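Local coordinates for protein putative TetR-family transcriptional regulator (Bordetella parapertussis 12822, PDB 3CCY) that probably binds DNA at cis-regulatory sites as a dimeric TetR-family regulator of transcription, possibly as a repressor, at residues E13-T18 against Y52-S57; Y82-N85 against T89-L92; M161-M166 against Q191-G196. One frame throughout, in Å; residues are numbered along the deposited sequence.

Contact 1. Residues E13-T18 against Y52-S57; sequences ENIRDT and YHYFDS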
loop_
_atom_site.group_PDB
_atom_site.type_symbol
_atom_site.label_atom_id
_atom_site.label_comp_id
_atom_site.label_asym_id
_atom_site.label_seq_id
_atom_site.Cartn_x
_atom_site.Cartn_y
_atom_site.Cartn_z
ATOM N N GLU A 13 -2.698 24.042 -23.956
ATOM C CA GLU A 13 -2.452 22.630 -23.629
ATOM C C GLU A 13 -0.975 22.224 -23.475
ATOM O O GLU A 13 -0.669 21.033 -23.417
ATOM C CB GLU A 13 -3.117 21.741 -24.691
ATOM C CG GLU A 13 -3.641 20.398 -24.175
ATOM C CD GLU A 13 -5.141 20.404 -23.927
ATOM O OE1 GLU A 13 -5.680 21.446 -23.494
ATOM O OE2 GLU A 13 -5.782 19.361 -24.177
ATOM N N ASN A 14 -0.069 23.199 -23.413
ATOM C CA ASN A 14 1.371 22.923 -23.313
ATOM C C ASN A 14 1.871 23.159 -21.884
ATOM O O ASN A 14 2.345 22.237 -21.211
ATOM C CB ASN A 14 2.189 23.789 -24.298
ATOM C CG ASN A 14 1.437 24.121 -25.597
ATOM O OD1 ASN A 14 1.586 25.219 -26.138
ATOM N ND2 ASN A 14 0.651 23.174 -26.106
ATOM N N ILE A 15 1.751 24.415 -21.448
ATOM C CA ILE A 15 2.081 24.867 -20.091
ATOM C C ILE A 15 1.176 24.228 -19.022
ATOM O O ILE A 15 1.608 24.020 -17.884
ATOM C CB ILE A 15 2.038 26.423 -20.020
ATOM C CG1 ILE A 15 1.931 26.941 -18.577
ATOM C CG2 ILE A 15 0.916 26.965 -20.898
ATOM C CD1 ILE A 15 3.252 26.964 -17.810
ATOM N N ARG A 16 -0.071 23.933 -19.404
ATOM C CA ARG A 16 -1.012 23.149 -18.596
ATOM C C ARG A 16 -0.367 21.907 -17.987
ATOM O O ARG A 16 -0.386 21.723 -16.769
ATOM C CB ARG A 16 -2.207 22.710 -19.452
ATOM C CG ARG A 16 -3.509 23.458 -19.219
ATOM C CD ARG A 16 -4.134 23.073 -17.886
ATOM N NE ARG A 16 -5.555 22.756 -18.001
ATOM C CZ ARG A 16 -6.063 21.536 -17.839
ATOM N NH1 ARG A 16 -5.276 20.510 -17.543
ATOM N NH2 ARG A 16 -7.369 21.339 -17.965
ATOM N N ASP A 17 0.215 21.076 -18.851
ATOM C CA ASP A 17 0.757 19.776 -18.463
ATOM C C ASP A 17 2.061 19.879 -17.684
ATOM O O ASP A 17 2.424 18.946 -16.978
ATOM C CB ASP A 17 0.968 18.882 -19.690
ATOM C CG ASP A 17 0.099 19.286 -20.869
ATOM O OD1 ASP A 17 -1.147 19.388 -20.708
ATOM O OD2 ASP A 17 0.676 19.510 -21.961
ATOM N N THR A 18 2.769 20.996 -17.824
ATOM C CA THR A 18 3.976 21.230 -17.034
ATOM C C THR A 18 3.596 21.408 -15.564
ATOM O O THR A 18 4.227 20.827 -14.681
ATOM C CB THR A 18 4.766 22.457 -17.534
ATOM O OG1 THR A 18 4.826 22.435 -18.965
ATOM C CG2 THR A 18 6.186 22.463 -16.962
ATOM N N TYR A 52 -3.284 30.282 -12.062
ATOM C CA TYR A 52 -4.727 30.414 -12.007
ATOM C C TYR A 52 -5.337 30.693 -13.347
ATOM O O TYR A 52 -6.535 30.687 -13.483
ATOM C CB TYR A 52 -5.152 31.457 -10.998
ATOM C CG TYR A 52 -4.756 31.132 -9.596
ATOM C CD1 TYR A 52 -3.535 31.453 -9.128
ATOM C CD2 TYR A 52 -5.619 30.501 -8.743
ATOM C CE1 TYR A 52 -3.179 31.154 -7.861
ATOM C CE2 TYR A 52 -5.263 30.200 -7.484
ATOM C CZ TYR A 52 -4.046 30.529 -7.050
ATOM O OH TYR A 52 -3.687 30.229 -5.788
ATOM N N HIS A 53 -4.490 30.917 -14.332
ATOM C CA HIS A 53 -4.869 31.022 -15.744
ATOM C C HIS A 53 -5.350 29.661 -16.262
ATOM O O HIS A 53 -6.102 29.591 -17.237
ATOM C CB HIS A 53 -3.675 31.526 -16.571
ATOM C CG HIS A 53 -4.031 31.985 -17.954
ATOM N ND1 HIS A 53 -4.301 33.306 -18.257
ATOM C CD2 HIS A 53 -4.132 31.305 -19.123
ATOM C CE1 HIS A 53 -4.569 33.416 -19.547
ATOM N NE2 HIS A 53 -4.471 32.216 -20.096
ATOM N N TYR A 54 -4.931 28.591 -15.586
ATOM C CA TYR A 54 -5.273 27.224 -15.989
ATOM C C TYR A 54 -6.059 26.461 -14.928
ATOM O O TYR A 54 -6.826 25.554 -15.263
ATOM C CB TYR A 54 -4.010 26.444 -16.369
ATOM C CG TYR A 54 -3.077 27.210 -17.278
ATOM C CD1 TYR A 54 -3.283 27.243 -18.661
ATOM C CD2 TYR A 54 -1.994 27.912 -16.756
ATOM C CE1 TYR A 54 -2.426 27.955 -19.498
ATOM C CE2 TYR A 54 -1.134 28.630 -17.584
ATOM C CZ TYR A 54 -1.355 28.648 -18.951
ATOM O OH TYR A 54 -0.500 29.363 -19.764
ATOM N N PHE A 55 -5.865 26.821 -13.660
ATOM C CA PHE A 55 -6.494 26.109 -12.539
ATOM C C PHE A 55 -7.058 27.044 -11.475
ATOM O O PHE A 55 -6.442 28.061 -11.139
ATOM C CB PHE A 55 -5.496 25.157 -11.875
ATOM C CG PHE A 55 -4.983 24.076 -12.782
ATOM C CD1 PHE A 55 -3.705 24.159 -13.326
ATOM C CD2 PHE A 55 -5.770 22.959 -13.077
ATOM C CE1 PHE A 55 -3.217 23.154 -14.163
ATOM C CE2 PHE A 55 -5.296 21.956 -13.912
ATOM C CZ PHE A 55 -4.018 22.053 -14.455
ATOM N N ASP A 56 -8.215 26.678 -10.924
ATOM C CA ASP A 56 -8.893 27.516 -9.922
ATOM C C ASP A 56 -8.397 27.271 -8.498
ATOM O O ASP A 56 -8.588 28.102 -7.612
ATOM C CB ASP A 56 -10.412 27.302 -9.970
ATOM C CG ASP A 56 -11.035 27.742 -11.287
ATOM O OD1 ASP A 56 -12.048 27.114 -11.682
ATOM O OD2 ASP A 56 -10.527 28.702 -11.922
ATOM N N SER A 57 -7.766 26.127 -8.281
ATOM C CA SER A 57 -7.372 25.726 -6.944
ATOM C C SER A 57 -6.264 24.679 -7.003
ATOM O O SER A 57 -5.989 24.102 -8.057
ATOM C CB SER A 57 -8.596 25.184 -6.186
ATOM O OG SER A 57 -8.240 24.569 -4.954
#
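Ile15 and Arg16, on the first turn of helix 15-29, pack against Tyr54 and Phe55 of the loop that leads into helix 58-81, a partly buried contact of mainly apolar character with no hydrogen bond between the two segments. Ile15 points at the phenol end of Tyr54 and crosses it at about a right angle. Its CG2 lies 3.4 Å from Tyr54 CZ and a tight 3.0 Å from Tyr54 OH, while its other branch, CG1, reaches Tyr54 CE2 at 3.6 Å, so that both branches grip the far end of the ring. At the base of the same tyrosine, the aliphatic part of Arg16 runs past in the opposite direction, with Arg16 CD 3.7 Å from Tyr54 CB.

In the TetR-type DNA-binding domain the opening helix packs beside the helix-turn-helix unit, here predicted to end with Tyr54 and Phe55; this contact holds the end of that unit against the helix that precedes it. Arg16 serves both aromatics because its chain bends at chi2 (-72°) and again at chi3. The first bend leaves CD 3.6 Å from Phe55 CZ, and beyond it the guanidinium turns one face to the ring, the two planes 50° apart, with Phe55 CE2 3.8 Å above that face, toward the guanidinium's rim. Arg16 NH1 also makes a long, weak ion pair with Asp64 on helix 58-81. Phe55 itself is buried, touching Ile19 and Ile20 of the first helix and Val61 of helix 58-81, and His53 CD2 lies over one face of the Tyr54 ring.

Contact 2. Residues Y82-N85 against T89-L92; sequences YGSN and TRFL
The guanidinium of Arg90 meets residues 82-85 at its edge, where the backbone oxygens of Ser84 and Asn85 both gather near its plane and share the single nitrogen NH1. Ser84 O lies in that plane and receives a nearly straight bond (165°) from Arg90 NH1 at 3.2 Å. Relative to the Ser84 carbonyl, the donor stands well above its plane, 43° out of it, and so off the lone-pair directions. The second bond, Arg90 NH1 to Asn85 O, is shorter at 2.8 Å but strongly bent, and therefore weak. Arg90 reaches back to these carbonyls through a bend at chi3 (-52°), which turns an otherwise extended chain toward the loop. On the way its methylenes lie along Ser84: Arg90 CG is 3.7 Å from Ser84 CB, and Arg90 CD is 3.5 Å from Ser84 O.

The serine hydroxyl faces the helix too, with Ser84 OG 3.4 Å from Thr89 CG2. That same oxygen accepts a bond from the backbone N of Glu86, the side-chain-to-backbone link of an ST turn, just ahead of the point where helix 87-115 begins. The loop is thus held by its own serine and by an arginine from the first turn of the helix it feeds.

The contact lies at the surface where helix 58-81 hands over to helix 87-115. Arg90 NH2 is bonded to Gln144 of helix 122-145, tying the loop to a third helix, while the neighbouring Phe91 and Leu92 pack on helix 182-195.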
loop_
_atom_site.group_PDB
_atom_site.type_symbol
_atom_site.label_atom_id
_atom_site.label_comp_id
_atom_site.label_asym_id
_atom_site.label_seq_id
_atom_site.Cartn_x
_atom_site.Cartn_y
_atom_site.Cartn_z
ATOM N N TYR A 82 -11.145 -6.140 -24.583
ATOM C CA TYR A 82 -11.706 -6.395 -25.915
ATOM C C TYR A 82 -10.733 -7.032 -26.918
ATOM O O TYR A 82 -11.121 -7.278 -28.053
ATOM C CB TYR A 82 -12.330 -5.122 -26.534
ATOM C CG TYR A 82 -13.379 -4.482 -25.672
ATOM C CD1 TYR A 82 -14.034 -5.220 -24.700
ATOM C CD2 TYR A 82 -13.754 -3.146 -25.853
ATOM C CE1 TYR A 82 -14.995 -4.663 -23.900
ATOM C CE2 TYR A 82 -14.739 -2.569 -25.041
ATOM C CZ TYR A 82 -15.354 -3.344 -24.068
ATOM O OH TYR A 82 -16.329 -2.843 -23.229
ATOM N N GLY A 83 -9.494 -7.307 -26.498
ATOM C CA GLY A 83 -8.484 -7.879 -27.383
ATOM C C GLY A 83 -8.447 -9.400 -27.409
ATOM O O GLY A 83 -9.003 -10.026 -28.315
ATOM N N SER A 84 -7.794 -10.006 -26.415
ATOM C CA SER A 84 -7.550 -11.462 -26.449
ATOM C C SER A 84 -8.827 -12.261 -26.265
ATOM O O SER A 84 -9.819 -11.778 -25.701
ATOM C CB SER A 84 -6.499 -11.909 -25.428
ATOM O OG SER A 84 -6.219 -13.300 -25.576
ATOM N N ASN A 85 -8.784 -13.488 -26.774
ATOM C CA ASN A 85 -9.882 -14.430 -26.642
ATOM C C ASN A 85 -9.777 -15.123 -25.274
ATOM O O ASN A 85 -10.785 -15.348 -24.602
ATOM C CB ASN A 85 -9.809 -15.456 -27.781
ATOM C CG ASN A 85 -11.159 -15.760 -28.381
ATOM O OD1 ASN A 85 -12.107 -16.131 -27.669
ATOM N ND2 ASN A 85 -11.258 -15.624 -29.712
ATOM N N THR A 89 -4.615 -15.137 -20.778
ATOM C CA THR A 89 -3.868 -14.086 -21.469
ATOM C C THR A 89 -4.339 -12.687 -21.071
ATOM O O THR A 89 -3.500 -11.841 -20.776
ATOM C CB THR A 89 -3.931 -14.295 -23.003
ATOM O OG1 THR A 89 -3.223 -15.508 -23.316
ATOM C CG2 THR A 89 -3.291 -13.123 -23.782
ATOM N N ARG A 90 -5.669 -12.454 -21.102
ATOM C CA ARG A 90 -6.260 -11.152 -20.753
ATOM C C ARG A 90 -5.825 -10.736 -19.376
ATOM O O ARG A 90 -5.501 -9.568 -19.169
ATOM C CB ARG A 90 -7.795 -11.163 -20.844
ATOM C CG ARG A 90 -8.349 -11.081 -22.314
ATOM C CD ARG A 90 -9.843 -10.638 -22.392
ATOM N NE ARG A 90 -10.670 -11.460 -21.525
ATOM C CZ ARG A 90 -11.300 -12.577 -21.890
ATOM N NH1 ARG A 90 -11.247 -13.015 -23.131
ATOM N NH2 ARG A 90 -11.992 -13.245 -20.984
ATOM N N PHE A 91 -5.823 -11.677 -18.421
ATOM C CA PHE A 91 -5.448 -11.375 -17.052
ATOM C C PHE A 91 -3.986 -10.920 -16.989
ATOM O O PHE A 91 -3.691 -9.876 -16.399
ATOM C CB PHE A 91 -5.690 -12.544 -16.072
ATOM C CG PHE A 91 -5.281 -12.233 -14.638
ATOM C CD1 PHE A 91 -5.955 -11.264 -13.887
ATOM C CD2 PHE A 91 -4.219 -12.904 -14.037
ATOM C CE1 PHE A 91 -5.551 -10.971 -12.569
ATOM C CE2 PHE A 91 -3.802 -12.622 -12.745
ATOM C CZ PHE A 91 -4.469 -11.640 -11.991
ATOM N N LEU A 92 -3.088 -11.697 -17.598
ATOM C CA LEU A 92 -1.649 -11.357 -17.609
ATOM C C LEU A 92 -1.428 -9.992 -18.320
ATOM O O LEU A 92 -0.629 -9.192 -17.861
ATOM C CB LEU A 92 -0.822 -12.464 -18.316
ATOM C CG LEU A 92 0.657 -12.122 -18.547
ATOM C CD1 LEU A 92 1.369 -11.835 -17.232
ATOM C CD2 LEU A 92 1.417 -13.191 -19.389
#

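Contact 3. Residues M161-M166 against Q191-G196; sequences MLFFGM and QLFLDG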
loop_
_atom_site.group_PDB
_atom_site.type_symbol
_atom_site.label_atom_id
_atom_site.label_comp_id
_atom_site.label_asym_id
_atom_site.label_seq_id
_atom_site.Cartn_x
_atom_site.Cartn_y
_atom_site.Cartn_z
HETATM N N MSE A 161 -8.775 -8.014 -3.857
HETATM C CA MSE A 161 -8.077 -6.975 -3.118
HETATM C C MSE A 161 -6.695 -7.480 -2.630
HETATM O O MSE A 161 -5.775 -6.704 -2.491
HETATM C CB MSE A 161 -8.950 -6.466 -1.941
HETATM C CG MSE A 161 -10.260 -5.817 -2.361
HETATM SE SE MSE A 161 -10.020 -4.549 -3.820
HETATM C CE MSE A 161 -9.227 -3.172 -2.726
ATOM N N LEU A 162 -6.550 -8.793 -2.408
ATOM C CA LEU A 162 -5.232 -9.330 -2.052
ATOM C C LEU A 162 -4.298 -9.227 -3.248
ATOM O O LEU A 162 -3.153 -8.802 -3.117
ATOM C CB LEU A 162 -5.330 -10.766 -1.577
ATOM C CG LEU A 162 -5.956 -10.905 -0.175
ATOM C CD1 LEU A 162 -6.355 -12.355 0.129
ATOM C CD2 LEU A 162 -5.032 -10.300 0.981
ATOM N N PHE A 163 -4.835 -9.560 -4.420
ATOM C CA PHE A 163 -4.129 -9.307 -5.640
ATOM C C PHE A 163 -3.712 -7.830 -5.819
ATOM O O PHE A 163 -2.548 -7.582 -6.117
ATOM C CB PHE A 163 -4.913 -9.767 -6.856
ATOM C CG PHE A 163 -4.289 -9.279 -8.117
ATOM C CD1 PHE A 163 -3.150 -9.915 -8.616
ATOM C CD2 PHE A 163 -4.733 -8.108 -8.719
ATOM C CE1 PHE A 163 -2.502 -9.421 -9.745
ATOM C CE2 PHE A 163 -4.067 -7.611 -9.836
ATOM C CZ PHE A 163 -2.965 -8.280 -10.330
ATOM N N PHE A 164 -4.669 -6.892 -5.748
ATOM C CA PHE A 164 -4.331 -5.448 -5.825
ATOM C C PHE A 164 -3.208 -4.979 -4.906
ATOM O O PHE A 164 -2.366 -4.179 -5.292
ATOM C CB PHE A 164 -5.560 -4.552 -5.674
ATOM C CG PHE A 164 -6.245 -4.300 -6.996
ATOM C CD1 PHE A 164 -5.601 -3.567 -7.994
ATOM C CD2 PHE A 164 -7.489 -4.858 -7.272
ATOM C CE1 PHE A 164 -6.210 -3.345 -9.249
ATOM C CE2 PHE A 164 -8.098 -4.649 -8.531
ATOM C CZ PHE A 164 -7.459 -3.895 -9.502
ATOM N N GLY A 165 -3.230 -5.452 -3.682
ATOM C CA GLY A 165 -2.130 -5.244 -2.728
ATOM C C GLY A 165 -0.763 -5.590 -3.280
ATOM O O GLY A 165 0.165 -4.796 -3.115
HETATM N N MSE A 166 -0.611 -6.776 -3.885
HETATM C CA MSE A 166 0.683 -7.138 -4.497
HETATM C C MSE A 166 1.187 -6.107 -5.457
HETATM O O MSE A 166 2.372 -5.764 -5.427
HETATM C CB MSE A 166 0.600 -8.413 -5.341
HETATM C CG MSE A 166 0.252 -9.623 -4.599
HETATM SE SE MSE A 166 0.461 -11.146 -5.882
HETATM C CE MSE A 166 -1.118 -11.952 -5.583
ATOM N N GLN A 191 2.310 -15.612 -12.167
ATOM C CA GLN A 191 2.693 -17.007 -11.857
ATOM C C GLN A 191 2.453 -17.296 -10.341
ATOM O O GLN A 191 1.892 -18.328 -9.973
ATOM C CB GLN A 191 4.198 -17.278 -12.235
ATOM C CG GLN A 191 4.489 -17.249 -13.785
ATOM C CD GLN A 191 6.003 -16.986 -14.142
ATOM O OE1 GLN A 191 6.903 -17.000 -13.253
ATOM N NE2 GLN A 191 6.269 -16.716 -15.447
ATOM N N LEU A 192 2.924 -16.394 -9.475
ATOM C CA LEU A 192 2.784 -16.564 -8.030
ATOM C C LEU A 192 1.305 -16.604 -7.630
ATOM O O LEU A 192 0.864 -17.547 -6.924
ATOM C CB LEU A 192 3.494 -15.423 -7.278
ATOM C CG LEU A 192 5.031 -15.370 -7.243
ATOM C CD1 LEU A 192 5.493 -13.935 -6.899
ATOM C CD2 LEU A 192 5.580 -16.340 -6.192
ATOM N N PHE A 193 0.555 -15.582 -8.046
ATOM C CA PHE A 193 -0.869 -15.447 -7.654
ATOM C C PHE A 193 -1.710 -16.626 -8.176
ATOM O O PHE A 193 -2.463 -17.200 -7.425
ATOM C CB PHE A 193 -1.507 -14.114 -8.115
ATOM C CG PHE A 193 -2.917 -13.916 -7.559
ATOM C CD1 PHE A 193 -3.104 -13.596 -6.222
ATOM C CD2 PHE A 193 -4.032 -14.118 -8.356
ATOM C CE1 PHE A 193 -4.397 -13.451 -5.678
ATOM C CE2 PHE A 193 -5.318 -13.975 -7.816
ATOM C CZ PHE A 193 -5.480 -13.646 -6.481
ATOM N N LEU A 194 -1.559 -16.985 -9.455
ATOM C CA LEU A 194 -2.361 -18.061 -10.055
ATOM C C LEU A 194 -1.921 -19.476 -9.676
ATOM O O LEU A 194 -2.750 -20.346 -9.423
ATOM C CB LEU A 194 -2.380 -17.941 -11.597
ATOM C CG LEU A 194 -3.088 -16.687 -12.140
ATOM C CD1 LEU A 194 -3.254 -16.839 -13.643
ATOM C CD2 LEU A 194 -4.453 -16.395 -11.480
ATOM N N ASP A 195 -0.618 -19.711 -9.662
ATOM C CA ASP A 195 -0.114 -21.077 -9.505
ATOM C C ASP A 195 0.632 -21.338 -8.193
ATOM O O ASP A 195 0.855 -22.508 -7.807
ATOM C CB ASP A 195 0.707 -21.470 -10.748
ATOM C CG ASP A 195 -0.184 -21.600 -12.003
ATOM O OD1 ASP A 195 -1.039 -22.519 -12.035
ATOM O OD2 ASP A 195 -0.073 -20.781 -12.932
ATOM N N GLY A 196 0.980 -20.266 -7.474
ATOM C CA GLY A 196 1.505 -20.454 -6.119
ATOM C C GLY A 196 3.006 -20.490 -6.009
ATOM O O GLY A 196 3.689 -21.059 -6.847
#
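Phe163 and Phe193 both carry CG anti to the backbone N (chi1 170° and -173°), rotations that bring the two rings together between helices 153-168 and 182-195. There they form a T-shaped (edge-to-face) pair, the edge of Phe163 toward the face of Phe193, with centroids 5.5 Å apart and planes at 67°. In TetR-family proteins the last two helices of the C-terminal domain commonly pair with those of a partner subunit in a four-helix dimer interface, and the arrangement here fits that scheme: Phe193 also lies nearly parallel to Tyr197 of the second subunit, and Met166 packs on Met166 of that subunit.

Phe163 also lays its own CB over the Phe193 face, 4.1 Å from the ring centroid, a CH-pi contact. Met166, deposited as selenomethionine, comes across the Phe193 side chain at about a right angle. Its SE atom sits obliquely 5.5 Å from the Phe193 centroid, a Met-aromatic contact, although the modelled position of its methyl group is doubtful. Between the rings themselves, Phe163 CD1 comes within 4.1 Å of Phe193 CG.

How the contacts relate
From the N terminus, contact 1 closes a span of 33 residues, the rest of helix 15-29 and helix 37-43 among them, tying the start of helix 15-29 to the approach to helix 58-81. That long helix then runs away from it to contact 2, which closes a short turn into helix 87-115, and contact 3 later joins helices 153-168 and 182-195 across 24 residues. The three follow in series, with no nesting or crossing. Contact 1 stands apart in the DNA-binding part, its centre about 37 and 39 Å from those of contacts 2 and 3. These two, with centres about 17 Å apart, meet in the C-terminal domain, where Phe91 CZ lies 3.7 Å from Phe163 CE1.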